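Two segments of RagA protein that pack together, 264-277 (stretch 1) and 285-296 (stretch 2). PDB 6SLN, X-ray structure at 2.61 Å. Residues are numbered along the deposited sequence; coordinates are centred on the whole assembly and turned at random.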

# COMPACT_ATOMS: atom_id res chain seq x y z
N VAL A 264 -39.04 -25.18 26.27
CA VAL A 264 -37.94 -24.81 25.39
C VAL A 264 -38.36 -23.66 24.48
O VAL A 264 -37.59 -22.72 24.25
CB VAL A 264 -37.46 -26.04 24.60
CG1 VAL A 264 -36.53 -25.65 23.48
CG2 VAL A 264 -36.77 -26.96 25.53
N LYS A 265 -39.61 -23.70 23.98
CA LYS A 265 -40.10 -22.61 23.14
C LYS A 265 -40.16 -21.31 23.92
O LYS A 265 -39.75 -20.26 23.41
CB LYS A 265 -41.47 -22.94 22.57
CG LYS A 265 -41.52 -24.13 21.65
CD LYS A 265 -42.94 -24.53 21.37
CE LYS A 265 -43.09 -25.16 20.01
NZ LYS A 265 -44.44 -25.81 19.95
N ASP A 266 -40.66 -21.35 25.16
CA ASP A 266 -40.67 -20.15 25.99
C ASP A 266 -39.26 -19.59 26.11
O ASP A 266 -39.02 -18.41 25.86
CB ASP A 266 -41.26 -20.45 27.36
CG ASP A 266 -42.76 -20.73 27.31
OD1 ASP A 266 -43.43 -20.26 26.37
OD2 ASP A 266 -43.28 -21.42 28.21
N MET A 267 -38.29 -20.46 26.42
CA MET A 267 -36.93 -19.99 26.65
C MET A 267 -36.30 -19.41 25.39
O MET A 267 -35.68 -18.34 25.43
CB MET A 267 -36.09 -21.14 27.22
CG MET A 267 -34.61 -20.81 27.35
SD MET A 267 -33.62 -22.27 27.78
CE MET A 267 -33.55 -23.12 26.21
N ILE A 268 -36.46 -20.10 24.25
CA ILE A 268 -35.89 -19.58 23.01
C ILE A 268 -36.64 -18.33 22.57
O ILE A 268 -36.02 -17.35 22.14
CB ILE A 268 -35.88 -20.65 21.90
CG1 ILE A 268 -35.02 -21.84 22.32
CG2 ILE A 268 -35.36 -20.06 20.58
CD1 ILE A 268 -35.04 -23.04 21.35
N LEU A 269 -37.98 -18.32 22.68
CA LEU A 269 -38.72 -17.12 22.30
C LEU A 269 -38.34 -15.94 23.18
O LEU A 269 -38.18 -14.82 22.68
CB LEU A 269 -40.23 -17.36 22.35
CG LEU A 269 -40.82 -17.91 21.05
CD1 LEU A 269 -42.20 -18.44 21.29
CD2 LEU A 269 -40.86 -16.88 19.96
N ALA A 270 -38.17 -16.17 24.49
CA ALA A 270 -37.86 -15.06 25.39
C ALA A 270 -36.48 -14.48 25.11
O ALA A 270 -36.27 -13.27 25.24
CB ALA A 270 -37.95 -15.52 26.84
N GLY A 271 -35.53 -15.34 24.75
CA GLY A 271 -34.18 -14.88 24.50
C GLY A 271 -34.02 -14.20 23.17
O GLY A 271 -33.06 -13.44 22.99
N ALA A 272 -34.93 -14.46 22.24
CA ALA A 272 -34.92 -13.76 20.96
C ALA A 272 -35.52 -12.37 21.11
O ALA A 272 -34.94 -11.39 20.63
CB ALA A 272 -35.68 -14.55 19.91
N GLU A 273 -36.68 -12.25 21.75
CA GLU A 273 -37.26 -10.93 21.89
C GLU A 273 -36.42 -10.06 22.82
O GLU A 273 -36.27 -8.86 22.58
CB GLU A 273 -38.72 -11.02 22.37
CG GLU A 273 -38.94 -11.31 23.82
CD GLU A 273 -39.21 -10.06 24.60
OE1 GLU A 273 -40.05 -9.27 24.14
OE2 GLU A 273 -38.57 -9.85 25.65
N ASP A 274 -35.81 -10.65 23.85
CA ASP A 274 -34.97 -9.85 24.72
C ASP A 274 -33.75 -9.31 23.98
O ASP A 274 -33.37 -8.15 24.17
CB ASP A 274 -34.55 -10.66 25.95
CG ASP A 274 -33.67 -9.87 26.89
OD1 ASP A 274 -32.45 -10.12 26.90
OD2 ASP A 274 -34.19 -8.98 27.60
N LEU A 275 -33.15 -10.12 23.11
CA LEU A 275 -32.00 -9.64 22.36
C LEU A 275 -32.41 -8.55 21.38
O LEU A 275 -31.81 -7.46 21.38
CB LEU A 275 -31.33 -10.79 21.61
CG LEU A 275 -30.08 -10.30 20.90
CD1 LEU A 275 -29.16 -9.71 21.95
CD2 LEU A 275 -29.40 -11.43 20.13
N TYR A 276 -33.41 -8.81 20.53
CA TYR A 276 -33.83 -7.79 19.58
C TYR A 276 -34.24 -6.51 20.30
O TYR A 276 -34.07 -5.41 19.76
CB TYR A 276 -34.98 -8.28 18.70
CG TYR A 276 -34.53 -9.12 17.53
CD1 TYR A 276 -33.52 -10.06 17.69
CD2 TYR A 276 -35.12 -8.99 16.28
CE1 TYR A 276 -33.12 -10.87 16.63
CE2 TYR A 276 -34.71 -9.77 15.20
CZ TYR A 276 -33.71 -10.72 15.40
OH TYR A 276 -33.28 -11.53 14.37
N GLY A 277 -34.76 -6.64 21.53
CA GLY A 277 -35.16 -5.49 22.33
C GLY A 277 -34.01 -4.57 22.68
O GLY A 277 -34.26 -3.48 23.21
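Stretch 2 (285-296) EYGKTLFPVDFN

An irregular segment packed along one side of a helix mainly by apolar and aromatic contacts, with no hydrogen bond between the two, illustrates how an irregular chain can lie in register with a helix through side-chain packing. Stretch 2 forms neither helix nor strand. It first turns back on itself, with the backbone N of Thr289 and of Leu290 each bonded to Glu285 O at 2.9 Å, and then opens out from Leu290 to Asp294, except at Pro292, whose backbone angles are helical. Its course is antiparallel to the helix: Tyr286 lies by Glu273, Val293 by Leu269 (CA to CA 6.3 Å) and Phe295 by Lys265.

The helix answers with residues spaced three or four apart. Near the N-terminal end of this stretch, Lys265 CG lies over the face of the Phe295 ring, 3.4 Å from CD2, so the aliphatic part of a charged side chain serves as an apolar surface. Val293 CG2 then settles between Ile268 CG2 (3.8 Å) and Ala272 CB (3.6 Å). Farther along, Glu273 CB covers the face of Tyr286, 3.2 Å from CE1. Tyr286 also turns an edge toward Tyr276, their planes at 72°, while Pro292 CG packs over a Tyr276 face, 3.6 Å from CZ, and Leu290 CD1 meets the ring edge at CE2, 3.9 Å away.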

# COMPACT_ATOMS: atom_id res chain seq x y z
N GLU A 285 -39.52 -3.89 15.61
CA GLU A 285 -39.85 -4.84 14.55
C GLU A 285 -40.07 -6.26 15.07
O GLU A 285 -40.83 -7.01 14.45
CB GLU A 285 -38.76 -4.87 13.48
CG GLU A 285 -38.41 -3.52 12.92
CD GLU A 285 -39.64 -2.66 12.63
OE1 GLU A 285 -40.61 -3.17 12.03
OE2 GLU A 285 -39.62 -1.47 13.00
N TYR A 286 -39.44 -6.64 16.18
CA TYR A 286 -39.72 -7.95 16.74
C TYR A 286 -41.17 -8.03 17.21
O TYR A 286 -41.59 -7.27 18.09
CB TYR A 286 -38.78 -8.28 17.89
CG TYR A 286 -38.97 -9.70 18.35
CD1 TYR A 286 -40.03 -10.06 19.17
CD2 TYR A 286 -38.10 -10.69 17.94
CE1 TYR A 286 -40.21 -11.35 19.57
CE2 TYR A 286 -38.26 -11.99 18.34
CZ TYR A 286 -39.32 -12.31 19.15
OH TYR A 286 -39.47 -13.62 19.53
N GLY A 287 -41.90 -8.99 16.67
CA GLY A 287 -43.27 -9.19 17.00
C GLY A 287 -44.23 -8.54 16.03
O GLY A 287 -45.42 -8.87 16.04
N LYS A 288 -43.73 -7.60 15.21
CA LYS A 288 -44.52 -7.01 14.14
C LYS A 288 -44.02 -7.53 12.80
O LYS A 288 -44.72 -8.30 12.15
CB LYS A 288 -44.49 -5.47 14.22
CG LYS A 288 -45.30 -4.75 13.11
CD LYS A 288 -45.22 -3.19 13.17
CE LYS A 288 -43.88 -2.64 12.68
NZ LYS A 288 -43.90 -2.19 11.26
N THR A 289 -42.81 -7.15 12.37
CA THR A 289 -42.31 -7.57 11.06
C THR A 289 -41.26 -8.67 11.12
O THR A 289 -41.03 -9.34 10.10
CB THR A 289 -41.66 -6.41 10.31
OG1 THR A 289 -40.71 -5.77 11.17
CG2 THR A 289 -42.68 -5.41 9.91
N LEU A 290 -40.57 -8.84 12.26
CA LEU A 290 -39.48 -9.81 12.40
C LEU A 290 -39.89 -10.90 13.37
O LEU A 290 -40.08 -10.63 14.57
CB LEU A 290 -38.21 -9.13 12.91
CG LEU A 290 -37.58 -8.28 11.82
CD1 LEU A 290 -36.29 -7.70 12.33
CD2 LEU A 290 -37.37 -9.07 10.53
N PHE A 291 -40.00 -12.13 12.87
CA PHE A 291 -40.20 -13.29 13.74
C PHE A 291 -39.02 -14.23 13.53
O PHE A 291 -39.12 -15.22 12.80
CB PHE A 291 -41.56 -13.95 13.47
CG PHE A 291 -42.72 -13.09 13.87
CD1 PHE A 291 -43.24 -13.16 15.16
CD2 PHE A 291 -43.24 -12.16 13.00
CE1 PHE A 291 -44.30 -12.33 15.56
CE2 PHE A 291 -44.28 -11.34 13.38
CZ PHE A 291 -44.82 -11.43 14.66
N PRO A 292 -37.88 -13.95 14.16
CA PRO A 292 -36.69 -14.79 13.93
C PRO A 292 -36.82 -16.19 14.52
O PRO A 292 -36.13 -17.12 14.07
CB PRO A 292 -35.57 -14.00 14.61
CG PRO A 292 -36.25 -13.28 15.69
CD PRO A 292 -37.61 -12.90 15.15
N VAL A 293 -37.66 -16.37 15.53
CA VAL A 293 -37.95 -17.68 16.10
C VAL A 293 -39.40 -18.00 15.76
O VAL A 293 -40.31 -17.27 16.17
CB VAL A 293 -37.70 -17.71 17.61
CG1 VAL A 293 -38.20 -19.03 18.19
CG2 VAL A 293 -36.25 -17.50 17.89
N ASP A 294 -39.60 -19.09 15.03
CA ASP A 294 -40.92 -19.50 14.54
C ASP A 294 -40.98 -21.03 14.56
O ASP A 294 -40.39 -21.70 13.71
CB ASP A 294 -41.18 -18.94 13.14
CG ASP A 294 -42.52 -19.36 12.59
OD1 ASP A 294 -43.31 -19.99 13.32
OD2 ASP A 294 -42.77 -19.06 11.41
N PHE A 295 -41.71 -21.57 15.52
CA PHE A 295 -41.92 -23.01 15.60
C PHE A 295 -43.08 -23.51 14.76
O PHE A 295 -43.26 -24.73 14.63
CB PHE A 295 -42.12 -23.39 17.06
CG PHE A 295 -40.91 -23.10 17.90
CD1 PHE A 295 -39.71 -23.75 17.63
CD2 PHE A 295 -40.96 -22.19 18.93
CE1 PHE A 295 -38.58 -23.48 18.37
CE2 PHE A 295 -39.85 -21.92 19.68
CZ PHE A 295 -38.65 -22.57 19.40
N ASN A 296 -43.86 -22.61 14.14
CA ASN A 296 -45.10 -23.00 13.47
C ASN A 296 -44.94 -23.12 11.98
O ASN A 296 -45.75 -23.78 11.33
CB ASN A 296 -46.19 -21.99 13.80
CG ASN A 296 -46.40 -21.85 15.28
OD1 ASN A 296 -46.54 -22.86 15.99
ND2 ASN A 296 -46.39 -20.63 15.78